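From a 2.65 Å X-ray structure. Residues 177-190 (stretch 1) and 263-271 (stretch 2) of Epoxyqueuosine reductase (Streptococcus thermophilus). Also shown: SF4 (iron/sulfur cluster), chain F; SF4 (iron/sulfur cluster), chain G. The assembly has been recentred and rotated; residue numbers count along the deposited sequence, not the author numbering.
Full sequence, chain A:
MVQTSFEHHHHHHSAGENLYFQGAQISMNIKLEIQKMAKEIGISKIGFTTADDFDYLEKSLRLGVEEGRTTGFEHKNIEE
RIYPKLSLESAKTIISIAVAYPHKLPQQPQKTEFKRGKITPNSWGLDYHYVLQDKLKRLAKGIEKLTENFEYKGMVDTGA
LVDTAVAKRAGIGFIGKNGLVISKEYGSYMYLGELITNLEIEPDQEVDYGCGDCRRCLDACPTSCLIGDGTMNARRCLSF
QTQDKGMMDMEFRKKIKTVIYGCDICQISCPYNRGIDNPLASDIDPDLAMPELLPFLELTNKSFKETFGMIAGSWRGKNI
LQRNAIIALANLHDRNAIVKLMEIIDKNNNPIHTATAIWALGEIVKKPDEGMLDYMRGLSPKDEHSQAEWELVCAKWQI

Stretch 1 177-190: KNGLVISKEYGSYM
Stretch 2, residues 263-271: CDICQISCP

Stretch 2 is a short cysteine-rich segment, with one helical turn at 265-268, packed against a looping stretch 1 whose only strand residues before its end are Val-181 and Ile-182. Two register points fix the pairing: the CA of Asn-178 lies 6.2 Å from the CA of Cys-266, and the CA of Ser-188 lies 7.0 Å from the CA of Gln-267.

Cys-263 (phi/psi -148/138, chi1 t) takes no part in the contact; its SG binds FE2 of the chain G cluster at 2.3 Å. Asp-264 (-121/9, chi1 m) holds the N-cap position without a capping side-chain bond. Its backbone O instead accepts from Gln-267 N and Ile-268 N, both at 2.9 Å, closing the turn. Its CB points sideways, yet its OD2 comes within 3.9 Å of Tyr-189 CE1. Ile-265 (-56/-42, chi1 m, chi2 t) points away from stretch 1, and its CB lies 3.9 Å from S1 of the chain G cluster.

Cys-266 (-75/-6, chi1 p) works through two groups. Its SG binds FE3 of the same cluster at 2.1 Å, while its carbonyl O accepts a nearly straight hydrogen bond from Asn-178 ND2 (3.0 Å, 170°). An amide suits position 178 because it can donate and accept at once: with chi1 p and chi2 6°, Asn-178 OD1 also receives Leu-180 N at 2.8 Å, bracing the turn through Gly-179. That glycine has phi/psi 91/-12, where a CB would jam against the preceding carbonyl O.

Gln-267 (-106/-41; chi1 m, chi2 t, chi3 -85°) is the centre of the contact and has the largest covered area. Its aliphatic part packs on Leu-180 (chi1 m, chi2 t), with Gln-267 CG 3.3 Å from Leu-180 CD1. Its polar end reaches Ser-188 (-85/-10, chi1 p), NE2 donating to OG at 3.1 Å and 166°. The same NE2 lies 3.4 Å from Tyr-189 CD1, oblique to the ring. Glutamine thus combines a flexible apolar stem with a donor at its tip.

Ile-268 (-57/-38, chi1 m, chi2 t) points away. Tyr-189 (-72/60, chi1 m, chi2 -58°) nevertheless extends its OH to 3.4 Å from Ile-268 N, at too poor an angle for a hydrogen bond, and to 3.8 Å from Ile-268 CG1.

Ser-269 (-79/0, chi1 p) makes no cross-stretch contact. Cys-270 (-90/127, chi1 t) turns toward stretch 1: its SG binds FE3 of the chain F cluster at 2.2 Å and meets Ile-182 CD1 at 3.8 Å, an apolar neighbour for the ligating sulfur.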

# COMPACT_ATOMS: atom_id res chain seq x y z
N LYS A 177 -9.24 12.60 -7.52
CA LYS A 177 -9.69 11.67 -8.57
C LYS A 177 -8.90 10.36 -8.45
O LYS A 177 -9.33 9.31 -8.97
CB LYS A 177 -9.49 12.30 -9.97
CG LYS A 177 -10.47 13.43 -10.32
CD LYS A 177 -9.90 14.35 -11.40
CE LYS A 177 -10.97 14.96 -12.28
NZ LYS A 177 -10.37 15.96 -13.22
N ASN A 178 -7.73 10.42 -7.80
CA ASN A 178 -6.92 9.23 -7.53
C ASN A 178 -7.44 8.41 -6.35
O ASN A 178 -6.86 7.39 -6.01
CB ASN A 178 -5.44 9.58 -7.35
CG ASN A 178 -5.17 10.34 -6.05
OD1 ASN A 178 -6.05 10.52 -5.22
ND2 ASN A 178 -3.93 10.80 -5.90
N GLY A 179 -8.51 8.87 -5.71
CA GLY A 179 -9.15 8.13 -4.62
C GLY A 179 -8.61 8.48 -3.25
O GLY A 179 -9.21 8.13 -2.24
N LEU A 180 -7.50 9.19 -3.21
CA LEU A 180 -6.83 9.48 -1.95
C LEU A 180 -7.24 10.80 -1.30
O LEU A 180 -7.76 11.70 -1.95
CB LEU A 180 -5.32 9.49 -2.17
CG LEU A 180 -4.71 8.14 -2.53
CD1 LEU A 180 -3.31 8.34 -3.09
CD2 LEU A 180 -4.67 7.25 -1.29
N VAL A 181 -6.97 10.91 -0.01
CA VAL A 181 -7.21 12.14 0.74
C VAL A 181 -6.00 13.03 0.62
O VAL A 181 -4.90 12.63 0.97
CB VAL A 181 -7.50 11.86 2.22
CG1 VAL A 181 -7.28 13.11 3.05
CG2 VAL A 181 -8.94 11.37 2.38
N ILE A 182 -6.23 14.25 0.14
CA ILE A 182 -5.19 15.23 -0.16
C ILE A 182 -5.34 16.45 0.74
O ILE A 182 -6.39 17.11 0.74
CB ILE A 182 -5.32 15.76 -1.60
CG1 ILE A 182 -5.60 14.64 -2.63
CG2 ILE A 182 -4.11 16.63 -1.95
CD1 ILE A 182 -4.44 14.22 -3.51
N SER A 183 -4.31 16.77 1.50
CA SER A 183 -4.26 18.04 2.25
C SER A 183 -3.32 19.03 1.57
O SER A 183 -2.35 18.62 0.91
CB SER A 183 -3.79 17.81 3.69
OG SER A 183 -2.37 17.75 3.77
N LYS A 184 -3.63 20.32 1.70
CA LYS A 184 -2.75 21.41 1.23
C LYS A 184 -1.39 21.35 1.90
O LYS A 184 -0.35 21.48 1.27
CB LYS A 184 -3.36 22.78 1.54
CG LYS A 184 -3.92 23.51 0.33
CD LYS A 184 -4.24 24.96 0.64
CE LYS A 184 -4.54 25.75 -0.64
NZ LYS A 184 -4.62 27.21 -0.39
N GLU A 185 -1.44 21.12 3.20
CA GLU A 185 -0.28 21.21 4.08
C GLU A 185 0.75 20.10 3.82
O GLU A 185 1.95 20.37 3.73
CB GLU A 185 -0.75 21.16 5.55
CG GLU A 185 -1.66 22.29 6.02
CD GLU A 185 -3.12 22.16 5.59
OE1 GLU A 185 -3.42 21.57 4.53
OE2 GLU A 185 -3.98 22.69 6.30
N TYR A 186 0.27 18.85 3.71
CA TYR A 186 1.13 17.66 3.66
C TYR A 186 0.92 16.75 2.46
O TYR A 186 1.52 15.68 2.38
CB TYR A 186 0.91 16.83 4.91
CG TYR A 186 1.06 17.60 6.18
CD1 TYR A 186 2.32 17.89 6.70
CD2 TYR A 186 -0.06 18.06 6.87
CE1 TYR A 186 2.46 18.61 7.88
CE2 TYR A 186 0.07 18.78 8.04
CZ TYR A 186 1.33 19.05 8.53
OH TYR A 186 1.46 19.73 9.70
N GLY A 187 0.10 17.19 1.52
CA GLY A 187 -0.17 16.41 0.31
C GLY A 187 -1.06 15.23 0.61
O GLY A 187 -1.83 15.27 1.57
N SER A 188 -0.97 14.18 -0.22
CA SER A 188 -1.61 12.88 0.07
C SER A 188 -0.73 12.00 0.95
O SER A 188 -1.21 11.00 1.49
CB SER A 188 -1.99 12.13 -1.20
OG SER A 188 -1.01 12.29 -2.20
N TYR A 189 0.53 12.40 1.15
CA TYR A 189 1.46 11.61 1.97
C TYR A 189 1.15 11.68 3.45
O TYR A 189 1.98 12.07 4.27
CB TYR A 189 2.94 11.93 1.64
CG TYR A 189 3.26 11.71 0.15
CD1 TYR A 189 3.07 10.45 -0.46
CD2 TYR A 189 3.69 12.75 -0.66
CE1 TYR A 189 3.33 10.24 -1.80
CE2 TYR A 189 3.96 12.55 -2.00
CZ TYR A 189 3.78 11.29 -2.57
OH TYR A 189 4.07 11.12 -3.91
N MET A 190 -0.07 11.22 3.77
CA MET A 190 -0.56 11.05 5.15
C MET A 190 -1.18 9.67 5.41
O MET A 190 -1.94 9.14 4.58
CB MET A 190 -1.67 12.07 5.46
CG MET A 190 -1.36 13.52 5.14
SD MET A 190 -2.84 14.53 5.31
CE MET A 190 -3.81 14.07 3.86
N CYS A 263 2.50 1.16 -5.05
CA CYS A 263 2.65 2.02 -6.19
C CYS A 263 2.35 3.44 -5.70
O CYS A 263 1.37 3.66 -4.99
CB CYS A 263 1.68 1.58 -7.29
SG CYS A 263 1.61 2.61 -8.77
N ASP A 264 3.15 4.39 -6.16
CA ASP A 264 2.95 5.81 -5.85
C ASP A 264 2.75 6.69 -7.08
O ASP A 264 2.68 7.90 -6.96
CB ASP A 264 4.13 6.31 -5.04
CG ASP A 264 4.15 5.71 -3.64
OD1 ASP A 264 4.20 4.47 -3.53
OD2 ASP A 264 4.10 6.48 -2.68
N ILE A 265 2.60 6.09 -8.25
CA ILE A 265 2.56 6.85 -9.50
C ILE A 265 1.44 7.93 -9.47
O ILE A 265 1.65 9.04 -9.92
CB ILE A 265 2.49 5.87 -10.71
CG1 ILE A 265 3.86 5.17 -10.85
CG2 ILE A 265 2.16 6.57 -12.03
CD1 ILE A 265 3.86 3.88 -11.67
N CYS A 266 0.27 7.59 -8.94
CA CYS A 266 -0.90 8.49 -8.93
C CYS A 266 -0.78 9.59 -7.90
O CYS A 266 -1.62 10.49 -7.85
CB CYS A 266 -2.22 7.70 -8.73
SG CYS A 266 -2.22 6.46 -7.40
N GLN A 267 0.26 9.53 -7.08
CA GLN A 267 0.59 10.57 -6.11
C GLN A 267 1.80 11.43 -6.51
O GLN A 267 1.81 12.64 -6.31
CB GLN A 267 0.89 9.94 -4.74
CG GLN A 267 -0.33 9.39 -4.00
CD GLN A 267 0.05 8.69 -2.70
OE1 GLN A 267 0.39 7.50 -2.69
NE2 GLN A 267 0.01 9.42 -1.59
N ILE A 268 2.83 10.79 -7.05
CA ILE A 268 3.97 11.49 -7.62
C ILE A 268 3.51 12.45 -8.73
O ILE A 268 4.05 13.55 -8.87
CB ILE A 268 5.00 10.47 -8.16
CG1 ILE A 268 5.75 9.81 -7.00
CG2 ILE A 268 6.00 11.14 -9.12
CD1 ILE A 268 6.56 8.59 -7.39
N SER A 269 2.52 12.03 -9.52
CA SER A 269 2.00 12.85 -10.60
C SER A 269 1.03 13.96 -10.11
O SER A 269 0.51 14.71 -10.94
CB SER A 269 1.28 11.98 -11.64
OG SER A 269 -0.05 11.62 -11.24
N CYS A 270 0.77 14.05 -8.80
CA CYS A 270 -0.22 14.99 -8.28
C CYS A 270 0.40 16.34 -7.93
O CYS A 270 1.37 16.40 -7.17
CB CYS A 270 -0.93 14.44 -7.04
SG CYS A 270 -2.36 15.44 -6.49
N PRO A 271 -0.19 17.44 -8.47
CA PRO A 271 0.27 18.80 -8.23
C PRO A 271 0.43 19.10 -6.76
O PRO A 271 1.42 19.71 -6.36
CB PRO A 271 -0.86 19.65 -8.80
CG PRO A 271 -1.47 18.81 -9.86
CD PRO A 271 -1.36 17.41 -9.37
FE1 SF4 F . -5.34 13.55 -9.55
FE2 SF4 F . -4.74 16.03 -10.01
FE3 SF4 F . -4.03 14.96 -7.82
FE4 SF4 F . -6.53 15.47 -8.38
S1 SF4 F . -4.98 16.83 -8.02
S2 SF4 F . -5.70 13.75 -7.48
S3 SF4 F . -6.54 15.01 -10.47
S4 SF4 F . -3.44 14.41 -9.75
FE1 SF4 G . -2.78 2.04 -8.45
FE2 SF4 G . -0.54 2.94 -9.37
FE3 SF4 G . -2.34 4.60 -8.46
FE4 SF4 G . -2.73 3.39 -10.70
S1 SF4 G . -1.21 4.75 -10.24
S2 SF4 G . -4.06 3.59 -9.11
S3 SF4 G . -1.76 1.52 -10.25
S4 SF4 G . -1.30 3.11 -7.39